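Local coordinates for protein glutathione S-transferase (Cupriavidus metallidurans, PDB 4MK3) that probably joins glutathione to electrophilic substrates, and is captured here with the oxidised derivative glutathione sulfinic acid in its binding pocket, at residues A27-P32 with Y48-E53; S99-Q104 with T173-A178; R148-I153 with F191-I196. All blocks are in the same frame, centred on the assembly; numbering follows the deposited sequence.

How the interactions relate
The three contacts show how a glutathione S-transferase chain builds one unit from two domains. Nearest the N terminus, interaction 1 closes a short loop around helix 32-44 and pairs two parallel strands of the thioredoxin-like domain. Interaction 2 begins further along and spans a much longer excursion, bringing the linker at 99-104 back to the start of helix 177-192. Interaction 3 opens inside that span and closes beyond it, so the two cross: they use the two ends of helix 177-192, on opposite sides of the chain's centre. Thr30 of interaction 1 packs on Phe191 and Arg192 of interaction 3, which joins the domains beside the loop that brings Ser31 to the ligand.

Interaction 1. Residues A27-P32 with Y48-E53; sequences ASQTSP and YEMIEE. With GSF (L-gamma-glutamyl-3-sulfino-L-alanylglycine), chain E.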
loop_
_atom_site.group_PDB
_atom_site.type_symbol
_atom_site.label_atom_id
_atom_site.label_comp_id
_atom_site.label_asym_id
_atom_site.label_seq_id
_atom_site.Cartn_x
_atom_site.Cartn_y
_atom_site.Cartn_z
ATOM N N ALA A 27 -10.742 2.654 -13.507
ATOM C CA ALA A 27 -11.274 2.899 -12.182
ATOM C C ALA A 27 -12.707 2.453 -12.129
ATOM O O ALA A 27 -13.220 1.922 -13.077
ATOM C CB ALA A 27 -11.172 4.373 -11.868
ATOM N N SER A 28 -13.354 2.665 -10.994
ATOM C CA SER A 28 -14.789 2.485 -10.908
ATOM C C SER A 28 -15.300 3.672 -10.110
ATOM O O SER A 28 -14.520 4.370 -9.447
ATOM C CB SER A 28 -15.146 1.173 -10.231
ATOM O OG SER A 28 -14.859 1.264 -8.847
ATOM N N GLN A 29 -16.605 3.900 -10.195
ATOM C CA GLN A 29 -17.209 5.045 -9.526
ATOM C C GLN A 29 -17.394 4.791 -8.035
ATOM O O GLN A 29 -17.681 5.729 -7.279
ATOM C CB GLN A 29 -18.555 5.383 -10.166
ATOM C CG GLN A 29 -18.481 5.808 -11.641
ATOM C CD GLN A 29 -18.045 7.256 -11.838
ATOM O OE1 GLN A 29 -18.182 8.089 -10.941
ATOM N NE2 GLN A 29 -17.537 7.565 -13.030
ATOM N N THR A 30 -17.222 3.543 -7.604
ATOM C CA THR A 30 -17.366 3.200 -6.180
ATOM C C THR A 30 -16.024 3.041 -5.475
ATOM O O THR A 30 -15.952 3.266 -4.263
ATOM C CB THR A 30 -18.179 1.892 -5.991
ATOM O OG1 THR A 30 -17.607 0.847 -6.791
ATOM C CG2 THR A 30 -19.603 2.098 -6.403
ATOM N N SER A 31 -14.964 2.703 -6.209
ATOM C CA SER A 31 -13.662 2.397 -5.613
ATOM C C SER A 31 -13.161 3.584 -4.803
ATOM O O SER A 31 -12.982 4.666 -5.360
ATOM C CB SER A 31 -12.617 2.048 -6.681
ATOM O OG SER A 31 -11.287 2.070 -6.137
ATOM N N PRO A 32 -12.911 3.380 -3.496
ATOM C CA PRO A 32 -12.457 4.528 -2.693
ATOM C C PRO A 32 -11.009 4.889 -2.968
ATOM O O PRO A 32 -10.620 6.056 -2.841
ATOM C CB PRO A 32 -12.672 4.044 -1.264
ATOM C CG PRO A 32 -12.592 2.564 -1.326
ATOM C CD PRO A 32 -13.173 2.189 -2.662
ATOM N N TYR A 48 -8.186 13.965 -17.884
ATOM C CA TYR A 48 -7.952 12.534 -18.101
ATOM C C TYR A 48 -9.242 11.877 -18.561
ATOM O O TYR A 48 -10.333 12.432 -18.377
ATOM C CB TYR A 48 -7.440 11.858 -16.833
ATOM C CG TYR A 48 -8.491 11.784 -15.728
ATOM C CD1 TYR A 48 -8.781 12.886 -14.941
ATOM C CD2 TYR A 48 -9.181 10.608 -15.470
ATOM C CE1 TYR A 48 -9.726 12.815 -13.957
ATOM C CE2 TYR A 48 -10.138 10.536 -14.496
ATOM C CZ TYR A 48 -10.414 11.641 -13.739
ATOM O OH TYR A 48 -11.365 11.584 -12.743
ATOM N N GLU A 49 -9.111 10.739 -19.235
ATOM C CA GLU A 49 -10.257 9.944 -19.646
ATOM C C GLU A 49 -10.553 8.934 -18.561
ATOM O O GLU A 49 -9.663 8.221 -18.118
ATOM C CB GLU A 49 -9.956 9.208 -20.950
ATOM C CG GLU A 49 -11.084 8.329 -21.448
ATOM C CD GLU A 49 -10.744 7.613 -22.737
ATOM O OE1 GLU A 49 -9.695 7.932 -23.345
ATOM O OE2 GLU A 49 -11.531 6.725 -23.135
ATOM N N MET A 50 -11.804 8.895 -18.119
ATOM C CA MET A 50 -12.255 7.967 -17.106
ATOM C C MET A 50 -12.762 6.715 -17.803
ATOM O O MET A 50 -13.614 6.800 -18.684
ATOM C CB MET A 50 -13.397 8.599 -16.301
ATOM C CG MET A 50 -14.070 7.670 -15.292
ATOM S SD MET A 50 -13.007 7.269 -13.901
ATOM C CE MET A 50 -14.133 6.328 -12.853
ATOM N N ILE A 51 -12.240 5.553 -17.417
ATOM C CA ILE A 51 -12.693 4.289 -18.004
ATOM C C ILE A 51 -13.161 3.370 -16.884
ATOM O O ILE A 51 -12.343 2.896 -16.088
ATOM C CB ILE A 51 -11.590 3.586 -18.828
ATOM C CG1 ILE A 51 -11.076 4.521 -19.927
ATOM C CG2 ILE A 51 -12.150 2.313 -19.466
ATOM C CD1 ILE A 51 -9.935 3.960 -20.747
ATOM N N GLU A 52 -14.469 3.132 -16.794
ATOM C CA GLU A 52 -14.998 2.276 -15.739
ATOM C C GLU A 52 -14.627 0.858 -16.099
ATOM O O GLU A 52 -14.862 0.431 -17.235
ATOM C CB GLU A 52 -16.526 2.377 -15.609
ATOM C CG GLU A 52 -17.035 3.666 -14.976
ATOM C CD GLU A 52 -17.213 4.792 -15.969
ATOM O OE1 GLU A 52 -17.280 5.967 -15.538
ATOM O OE2 GLU A 52 -17.306 4.503 -17.180
ATOM N N GLU A 53 -14.069 0.134 -15.139
ATOM C CA GLU A 53 -13.626 -1.238 -15.337
ATOM C C GLU A 53 -14.070 -2.051 -14.129
ATOM O O GLU A 53 -13.743 -1.677 -12.997
ATOM C CB GLU A 53 -12.095 -1.235 -15.449
ATOM C CG GLU A 53 -11.460 -2.589 -15.685
ATOM C CD GLU A 53 -11.876 -3.228 -16.999
ATOM O OE1 GLU A 53 -12.283 -2.514 -17.955
ATOM O OE2 GLU A 53 -11.841 -4.472 -17.066
HETATM C CB1 GSF E . -5.579 -1.185 -3.643
HETATM C CG1 GSF E . -6.616 -1.049 -4.750
HETATM C CD1 GSF E . -7.696 -2.104 -4.665
HETATM O OE1 GSF E . -7.649 -3.060 -3.916
HETATM C C1 GSF E . -4.408 0.941 -4.167
HETATM O O11 GSF E . -4.815 1.424 -5.254
HETATM O O12 GSF E . -4.150 1.715 -3.208
HETATM N N1 GSF E . -3.242 -0.854 -3.011
HETATM C CA1 GSF E . -4.246 -0.550 -4.027
HETATM N N2 GSF E . -8.795 -1.919 -5.491
HETATM C CA2 GSF E . -9.844 -2.881 -5.531
HETATM C CB2 GSF E . -11.107 -2.239 -6.002
HETATM S SG2 GSF E . -11.913 -1.261 -4.785
HETATM O O1S GSF E . -13.329 -1.189 -5.188
HETATM O O2S GSF E . -11.261 0.081 -4.735
HETATM C C2 GSF E . -9.580 -3.910 -6.608
HETATM O O2 GSF E . -9.243 -3.562 -7.736
HETATM N N3 GSF E . -9.749 -5.249 -6.274
HETATM C CA3 GSF E . -9.568 -6.257 -7.278
HETATM C C3 GSF E . -8.773 -7.461 -6.758
HETATM O O31 GSF E . -8.738 -8.506 -7.475
HETATM O O32 GSF E . -8.173 -7.423 -5.663
#
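Ala27 and Glu52 pair as a parallel beta bridge, and the backbone does most of the holding. Ala27 N donates to Ile51 O at 3.0 Å, and Glu53 N returns a bond to Ala27 O at 2.9 Å. Glu52 CA lies 3.2 Å from Ala27 O, a CA-H...O contact that brings a second donor to this carbonyl.

One polar side-chain bond reinforces the pairing. Gln29 NE2 reaches Glu52 OE1 at 3.0 Å with an N-H...O angle of 161°. The carboxylate accepts with the anti lone pair of OE1, and the acceptor lies almost in the amide plane, although the two flat groups are turned 31° against each other.

Apolar contact comes from Met50. A bend at chi2 (70°) folds its thioether so that the terminal methyl CE settles 3.7 Å from Ala27 CB. The same methyl also lies 3.6 Å from Gln29 NE2, filling the corner between the strand end and the amide.

Beyond the bridge, residues 28-31 form a turn that brings Ser31 to the ligand. Ser28 OG accepts from Ser31 N at 3.0 Å, an ST motif that helps set the backbone before helix 32-44. Ser31 is the N-cap of that helix: OG, anti to its own N, also accepts from Ala34 N. It donates to sulfinate oxygen O2S of the bound glutathione sulfinic acid, in a bond whose modelled length is so short as to be doubtful.

The whole is a beta-alpha-beta crossover of the thioredoxin-like domain: strand 24-27, helix 32-44, then edge strand 49-52. Ala27 packs on Ala34 and Met50 on Arg38 of the helix, while Pro32 meets Tyr188 of helix 177-192.

Interaction 2. Residues S99-Q104 with T173-A178; sequences SRLIPQ and THYTLA
Leu101 and Leu177 meet where the interdomain linker reaches the start of helix 177-192, which carries the Ser/Thr-X-X-Asp N-capping motif characteristic of the glutathione S-transferase fold. Leu177 N donates to Leu101 O at 2.8 Å, and the bond is nearly straight, 167° at the hydrogen. It gives an acceptor to an N-H of the first helical turn, which has no carbonyl of its own helix to meet.

Apolar side chains close in around this bond. Leu101 CD2 lies 3.8 Å from Tyr175 CD2, oblique to the ring, with the two side chains running alongside each other. On the linker's next residue, Ile102 CD1 lies 3.8 Å from Leu177 CD2, again in a side-by-side approach. A water adds a polar link: it donates to both Arg100 O, at 2.6 Å, and Tyr175 O, at 2.8 Å, so two carbonyls that could not bond each other are joined through it.

The next shell sets both backbones. Asp93 takes Leu101 N and Ile102 N on its two carboxylate oxygens, and so fixes the linker from helix 85-94. Helix 32-44 packs against the contact through Val40, which touches Leu101 and Leu177. At the helix start Asp179 OD2 accepts from Thr176 N, and the threonine hydroxyl caps the first turn. With chi1 at 68°, Thr176 OG1 sits between its own N and carbonyl carbon and accepts from Ala178 N at 3.1 Å.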
loop_
_atom_site.group_PDB
_atom_site.type_symbol
_atom_site.label_atom_id
_atom_site.label_comp_id
_atom_site.label_asym_id
_atom_site.label_seq_id
_atom_site.Cartn_x
_atom_site.Cartn_y
_atom_site.Cartn_z
ATOM N N SER A 99 -2.778 23.677 -6.726
ATOM C CA SER A 99 -3.215 22.924 -5.553
ATOM C C SER A 99 -2.228 21.824 -5.170
ATOM O O SER A 99 -2.541 20.642 -5.250
ATOM C CB SER A 99 -4.592 22.310 -5.821
ATOM O OG SER A 99 -5.025 21.520 -4.725
ATOM N N ARG A 100 -1.030 22.218 -4.766
ATOM C CA ARG A 100 -0.058 21.265 -4.238
ATOM C C ARG A 100 -0.616 20.507 -3.028
ATOM O O ARG A 100 -1.002 21.130 -2.042
ATOM C CB ARG A 100 1.186 22.028 -3.800
ATOM C CG ARG A 100 2.418 21.667 -4.569
ATOM C CD ARG A 100 2.737 20.203 -4.403
ATOM N NE ARG A 100 4.059 19.901 -4.934
ATOM C CZ ARG A 100 5.180 19.945 -4.220
ATOM N NH1 ARG A 100 6.343 19.661 -4.799
ATOM N NH2 ARG A 100 5.145 20.272 -2.935
ATOM N N LEU A 101 -0.624 19.176 -3.098
ATOM C CA LEU A 101 -1.238 18.320 -2.072
ATOM C C LEU A 101 -0.261 17.513 -1.241
ATOM O O LEU A 101 -0.631 16.961 -0.206
ATOM C CB LEU A 101 -2.225 17.360 -2.718
ATOM C CG LEU A 101 -3.440 18.033 -3.336
ATOM C CD1 LEU A 101 -4.301 16.997 -4.081
ATOM C CD2 LEU A 101 -4.280 18.771 -2.314
ATOM N N ILE A 102 0.984 17.431 -1.672
ATOM C CA ILE A 102 2.012 16.754 -0.901
ATOM C C ILE A 102 3.114 17.773 -0.631
ATOM O O ILE A 102 3.711 18.318 -1.574
ATOM C CB ILE A 102 2.578 15.517 -1.608
ATOM C CG1 ILE A 102 1.451 14.553 -2.006
ATOM C CG2 ILE A 102 3.569 14.796 -0.690
ATOM C CD1 ILE A 102 1.910 13.368 -2.837
ATOM N N PRO A 103 3.396 18.059 0.647
ATOM C CA PRO A 103 4.400 19.077 0.989
ATOM C C PRO A 103 5.810 18.759 0.523
ATOM O O PRO A 103 6.128 17.589 0.326
ATOM C CB PRO A 103 4.358 19.097 2.524
ATOM C CG PRO A 103 3.023 18.615 2.857
ATOM C CD PRO A 103 2.692 17.580 1.845
ATOM N N GLN A 104 6.634 19.803 0.391
ATOM C CA GLN A 104 8.044 19.682 0.037
ATOM C C GLN A 104 8.922 19.076 1.132
ATOM O O GLN A 104 9.821 18.289 0.842
ATOM C CB GLN A 104 8.626 21.066 -0.296
ATOM C CG GLN A 104 7.980 21.765 -1.474
ATOM C CD GLN A 104 8.308 21.136 -2.823
ATOM O OE1 GLN A 104 7.638 21.421 -3.815
ATOM N NE2 GLN A 104 9.339 20.289 -2.873
ATOM N N THR A 173 -2.880 23.791 9.083
ATOM C CA THR A 173 -3.481 24.897 8.345
ATOM C C THR A 173 -3.938 24.533 6.938
ATOM O O THR A 173 -4.834 25.185 6.416
ATOM C CB THR A 173 -2.498 26.084 8.192
ATOM O OG1 THR A 173 -1.276 25.612 7.619
ATOM C CG2 THR A 173 -2.174 26.716 9.539
ATOM N N HIS A 174 -3.300 23.556 6.293
ATOM C CA HIS A 174 -3.537 23.335 4.868
ATOM C C HIS A 174 -4.091 21.992 4.543
ATOM O O HIS A 174 -3.733 20.992 5.136
ATOM C CB HIS A 174 -2.242 23.497 4.085
ATOM C CG HIS A 174 -1.858 24.921 3.887
ATOM N ND1 HIS A 174 -1.339 25.699 4.902
ATOM C CD2 HIS A 174 -1.961 25.735 2.811
ATOM C CE1 HIS A 174 -1.119 26.917 4.452
ATOM N NE2 HIS A 174 -1.480 26.965 3.183
ATOM N N TYR A 175 -4.959 22.002 3.535
ATOM C CA TYR A 175 -5.496 20.797 2.903
ATOM C C TYR A 175 -4.400 20.088 2.116
ATOM O O TYR A 175 -3.684 20.718 1.333
ATOM C CB TYR A 175 -6.593 21.247 1.961
ATOM C CG TYR A 175 -7.350 20.210 1.148
ATOM C CD1 TYR A 175 -8.345 19.432 1.706
ATOM C CD2 TYR A 175 -7.117 20.089 -0.203
ATOM C CE1 TYR A 175 -9.063 18.545 0.942
ATOM C CE2 TYR A 175 -7.835 19.201 -0.976
ATOM C CZ TYR A 175 -8.814 18.447 -0.392
ATOM O OH TYR A 175 -9.569 17.594 -1.154
ATOM N N THR A 176 -4.281 18.791 2.362
ATOM C CA THR A 176 -3.274 17.954 1.717
ATOM C C THR A 176 -3.879 16.614 1.324
ATOM O O THR A 176 -5.048 16.314 1.570
ATOM C CB THR A 176 -2.089 17.650 2.673
ATOM O OG1 THR A 176 -2.543 16.811 3.743
ATOM C CG2 THR A 176 -1.447 18.923 3.225
ATOM N N LEU A 177 -3.036 15.789 0.714
ATOM C CA LEU A 177 -3.433 14.428 0.394
ATOM C C LEU A 177 -3.902 13.657 1.624
ATOM O O LEU A 177 -4.703 12.729 1.501
ATOM C CB LEU A 177 -2.251 13.718 -0.274
ATOM C CG LEU A 177 -2.442 12.249 -0.675
ATOM C CD1 LEU A 177 -3.569 12.086 -1.680
ATOM C CD2 LEU A 177 -1.139 11.698 -1.253
ATOM N N ALA A 178 -3.417 14.014 2.820
ATOM C CA ALA A 178 -3.918 13.379 4.021
ATOM C C ALA A 178 -5.430 13.519 4.145
ATOM O O ALA A 178 -6.151 12.544 4.428
ATOM C CB ALA A 178 -3.226 13.969 5.255
HETATM O O HOH W 1 -0.994 21.036 0.511
#

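Interaction 3. Residues R148-I153 with F191-I196; sequences RQRSKI and FRFPDI. With GSF (L-gamma-glutamyl-3-sulfino-L-alanylglycine), chain B.
Phe193, the first residue to leave helical geometry at the end of helix 177-192, turns its ring edge to Arg150. NH2 of the arginine lies 3.7 Å from Phe193 CE2, near the plane of the ring, and the guanidinium stands 74° to that plane. The charged group therefore abuts the rim of the aromatic instead of lying over its face.

A type I turn runs from Phe193 to Ile196, closed by Ile196 N donating to Phe193 O. Within it Asp195 holds CG between its backbone N and carbonyl carbon (chi1 53°), which presents the carboxylate to the helix opposite. Arg150, extended from CG to NE, reaches over with NH1 to form a salt bridge to Asp195 OD2 at 2.9 Å. This oxygen is approached nearly along its C-O axis and lies slightly out of the guanidinium plane. A water extends the pairing: it accepts from Arg150 NH2 at 2.7 Å and donates weakly to Asp195 OD1. Two nitrogens and two oxygens are thus tied together.

Ile196, the last residue of the turn, packs beside the end of Arg150. Its CG1 comes within 3.8 Å of Arg150 NH1, and its CD1 meets Ile153 CD1 at 4.1 Å, the two side chains crossing at about a right angle.

Helix 143-164 offers different residues to the ligand held by the second subunit. Arg148, through NE and NH2, and Lys152 NZ converge on glycyl carboxylate oxygen O31, completing that site across the dimer interface. Three donors on one oxygen probably stabilise its negative charge. Within the subunit, helix 106-134 backs the contact: Ala125 touches Ile153, and Ala126 touches Phe193.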
loop_
_atom_site.group_PDB
_atom_site.type_symbol
_atom_site.label_atom_id
_atom_site.label_comp_id
_atom_site.label_asym_id
_atom_site.label_seq_id
_atom_site.Cartn_x
_atom_site.Cartn_y
_atom_site.Cartn_z
ATOM N N ARG A 148 -11.408 -9.374 13.156
ATOM C CA ARG A 148 -10.087 -8.766 13.115
ATOM C C ARG A 148 -10.107 -7.525 12.230
ATOM O O ARG A 148 -9.607 -6.442 12.586
ATOM C CB ARG A 148 -9.055 -9.775 12.587
ATOM C CG ARG A 148 -7.614 -9.266 12.625
ATOM C CD ARG A 148 -6.620 -10.290 12.069
ATOM N NE ARG A 148 -5.244 -9.877 12.335
ATOM C CZ ARG A 148 -4.591 -10.093 13.477
ATOM N NH1 ARG A 148 -5.172 -10.725 14.495
ATOM N NH2 ARG A 148 -3.342 -9.661 13.602
ATOM N N GLN A 149 -10.655 -7.661 11.037
ATOM C CA GLN A 149 -10.680 -6.518 10.142
ATOM C C GLN A 149 -11.528 -5.378 10.695
ATOM O O GLN A 149 -11.138 -4.206 10.583
ATOM C CB GLN A 149 -11.159 -6.930 8.742
ATOM C CG GLN A 149 -10.329 -8.064 8.086
ATOM C CD GLN A 149 -8.813 -7.810 8.061
ATOM O OE1 GLN A 149 -8.008 -8.736 8.232
ATOM N NE2 GLN A 149 -8.435 -6.593 7.840
ATOM N N ARG A 150 -12.677 -5.697 11.279
ATOM C CA ARG A 150 -13.516 -4.655 11.845
ATOM C C ARG A 150 -12.824 -3.977 13.025
ATOM O O ARG A 150 -12.979 -2.773 13.220
ATOM C CB ARG A 150 -14.891 -5.199 12.213
ATOM C CG ARG A 150 -15.774 -5.347 10.984
ATOM C CD ARG A 150 -17.103 -5.995 11.351
ATOM N NE ARG A 150 -17.977 -6.132 10.187
ATOM C CZ ARG A 150 -18.913 -5.254 9.836
ATOM N NH1 ARG A 150 -19.111 -4.157 10.547
ATOM N NH2 ARG A 150 -19.656 -5.475 8.758
ATOM N N SER A 151 -12.023 -4.718 13.781
ATOM C CA SER A 151 -11.270 -4.102 14.871
ATOM C C SER A 151 -10.217 -3.121 14.340
ATOM O O SER A 151 -9.960 -2.104 14.976
ATOM C CB SER A 151 -10.620 -5.156 15.758
ATOM O OG SER A 151 -11.611 -5.853 16.491
ATOM N N LYS A 152 -9.618 -3.400 13.181
ATOM C CA LYS A 152 -8.643 -2.490 12.608
ATOM C C LYS A 152 -9.359 -1.212 12.214
ATOM O O LYS A 152 -8.805 -0.127 12.341
ATOM C CB LYS A 152 -7.995 -3.076 11.357
ATOM C CG LYS A 152 -7.116 -4.308 11.619
ATOM C CD LYS A 152 -6.463 -4.779 10.308
ATOM C CE LYS A 152 -5.765 -6.128 10.439
ATOM N NZ LYS A 152 -4.691 -6.077 11.472
ATOM N N ILE A 153 -10.571 -1.339 11.677
ATOM C CA ILE A 153 -11.311 -0.149 11.262
ATOM C C ILE A 153 -11.571 0.736 12.481
ATOM O O ILE A 153 -11.319 1.949 12.427
ATOM C CB ILE A 153 -12.635 -0.504 10.563
ATOM C CG1 ILE A 153 -12.363 -1.259 9.259
ATOM C CG2 ILE A 153 -13.465 0.756 10.287
ATOM C CD1 ILE A 153 -13.614 -1.944 8.641
ATOM N N PHE A 191 -20.949 4.850 2.886
ATOM C CA PHE A 191 -21.526 4.217 1.712
ATOM C C PHE A 191 -21.731 2.719 1.914
ATOM O O PHE A 191 -22.812 2.207 1.674
ATOM C CB PHE A 191 -20.579 4.484 0.523
ATOM C CG PHE A 191 -20.999 3.852 -0.777
ATOM C CD1 PHE A 191 -22.218 4.141 -1.347
ATOM C CD2 PHE A 191 -20.137 2.999 -1.446
ATOM C CE1 PHE A 191 -22.587 3.560 -2.553
ATOM C CE2 PHE A 191 -20.503 2.422 -2.645
ATOM C CZ PHE A 191 -21.731 2.708 -3.191
ATOM N N ARG A 192 -20.676 2.023 2.353
ATOM C CA ARG A 192 -20.716 0.552 2.415
ATOM C C ARG A 192 -20.919 -0.060 3.790
ATOM O O ARG A 192 -21.326 -1.219 3.895
ATOM C CB ARG A 192 -19.423 -0.040 1.845
ATOM C CG ARG A 192 -19.268 0.069 0.351
ATOM C CD ARG A 192 -20.403 -0.593 -0.390
ATOM N NE ARG A 192 -20.043 -0.812 -1.785
ATOM C CZ ARG A 192 -20.916 -0.958 -2.769
ATOM N NH1 ARG A 192 -22.221 -0.914 -2.527
ATOM N NH2 ARG A 192 -20.477 -1.145 -4.002
ATOM N N PHE A 193 -20.612 0.704 4.833
ATOM C CA PHE A 193 -20.686 0.213 6.210
ATOM C C PHE A 193 -21.436 1.191 7.113
ATOM O O PHE A 193 -20.896 1.672 8.120
ATOM C CB PHE A 193 -19.277 -0.021 6.765
ATOM C CG PHE A 193 -18.566 -1.181 6.118
ATOM C CD1 PHE A 193 -17.773 -0.992 4.999
ATOM C CD2 PHE A 193 -18.698 -2.454 6.631
ATOM C CE1 PHE A 193 -17.138 -2.072 4.405
ATOM C CE2 PHE A 193 -18.068 -3.527 6.046
ATOM C CZ PHE A 193 -17.274 -3.326 4.926
ATOM N N PRO A 194 -22.692 1.488 6.761
ATOM C CA PRO A 194 -23.438 2.442 7.591
ATOM C C PRO A 194 -23.629 1.955 9.026
ATOM O O PRO A 194 -23.951 2.770 9.894
ATOM C CB PRO A 194 -24.781 2.557 6.871
ATOM C CG PRO A 194 -24.904 1.298 6.078
ATOM C CD PRO A 194 -23.501 0.975 5.650
ATOM N N ASP A 195 -23.411 0.663 9.269
ATOM C CA ASP A 195 -23.467 0.083 10.618
ATOM C C ASP A 195 -22.283 0.435 11.517
ATOM O O ASP A 195 -22.352 0.257 12.736
ATOM C CB ASP A 195 -23.558 -1.445 10.527
ATOM C CG ASP A 195 -22.448 -2.048 9.665
ATOM O OD1 ASP A 195 -22.330 -1.658 8.482
ATOM O OD2 ASP A 195 -21.685 -2.901 10.168
ATOM N N ILE A 196 -21.184 0.893 10.931
ATOM C CA ILE A 196 -20.038 1.319 11.714
ATOM C C ILE A 196 -20.241 2.787 12.063
ATOM O O ILE A 196 -20.020 3.674 11.247
ATOM C CB ILE A 196 -18.709 1.082 10.953
ATOM C CG1 ILE A 196 -18.535 -0.419 10.691
ATOM C CG2 ILE A 196 -17.523 1.644 11.737
ATOM C CD1 ILE A 196 -17.300 -0.804 9.873
HETATM C CB1 GSF B . 1.615 -4.386 4.895
HETATM C CG1 GSF B . 2.328 -4.975 6.104
HETATM C CD1 GSF B . 1.723 -6.288 6.551
HETATM O OE1 GSF B . 0.679 -6.732 6.117
HETATM C C1 GSF B . 3.256 -2.559 4.531
HETATM O O11 GSF B . 4.063 -2.480 5.492
HETATM O O12 GSF B . 3.677 -2.380 3.358
HETATM N N1 GSF B . 0.970 -2.337 3.729
HETATM C CA1 GSF B . 1.808 -2.875 4.797
HETATM N N2 GSF B . 2.446 -7.001 7.496
HETATM C CA2 GSF B . 1.941 -8.222 8.026
HETATM C CB2 GSF B . 3.067 -9.058 8.541
HETATM S SG2 GSF B . 3.992 -9.868 7.286
HETATM O O1S GSF B . 4.635 -11.025 7.933
HETATM O O2S GSF B . 4.980 -8.905 6.718
HETATM C C2 GSF B . 1.129 -7.962 9.276
HETATM O O2 GSF B . 1.562 -7.230 10.162
HETATM N N3 GSF B . -0.104 -8.594 9.385
HETATM C CA3 GSF B . -0.883 -8.425 10.579
HETATM C C3 GSF B . -2.367 -8.191 10.276
HETATM O O31 GSF B . -3.188 -8.250 11.241
HETATM O O32 GSF B . -2.767 -7.948 9.118
HETATM O O HOH W 2 -21.664 -4.356 7.414
#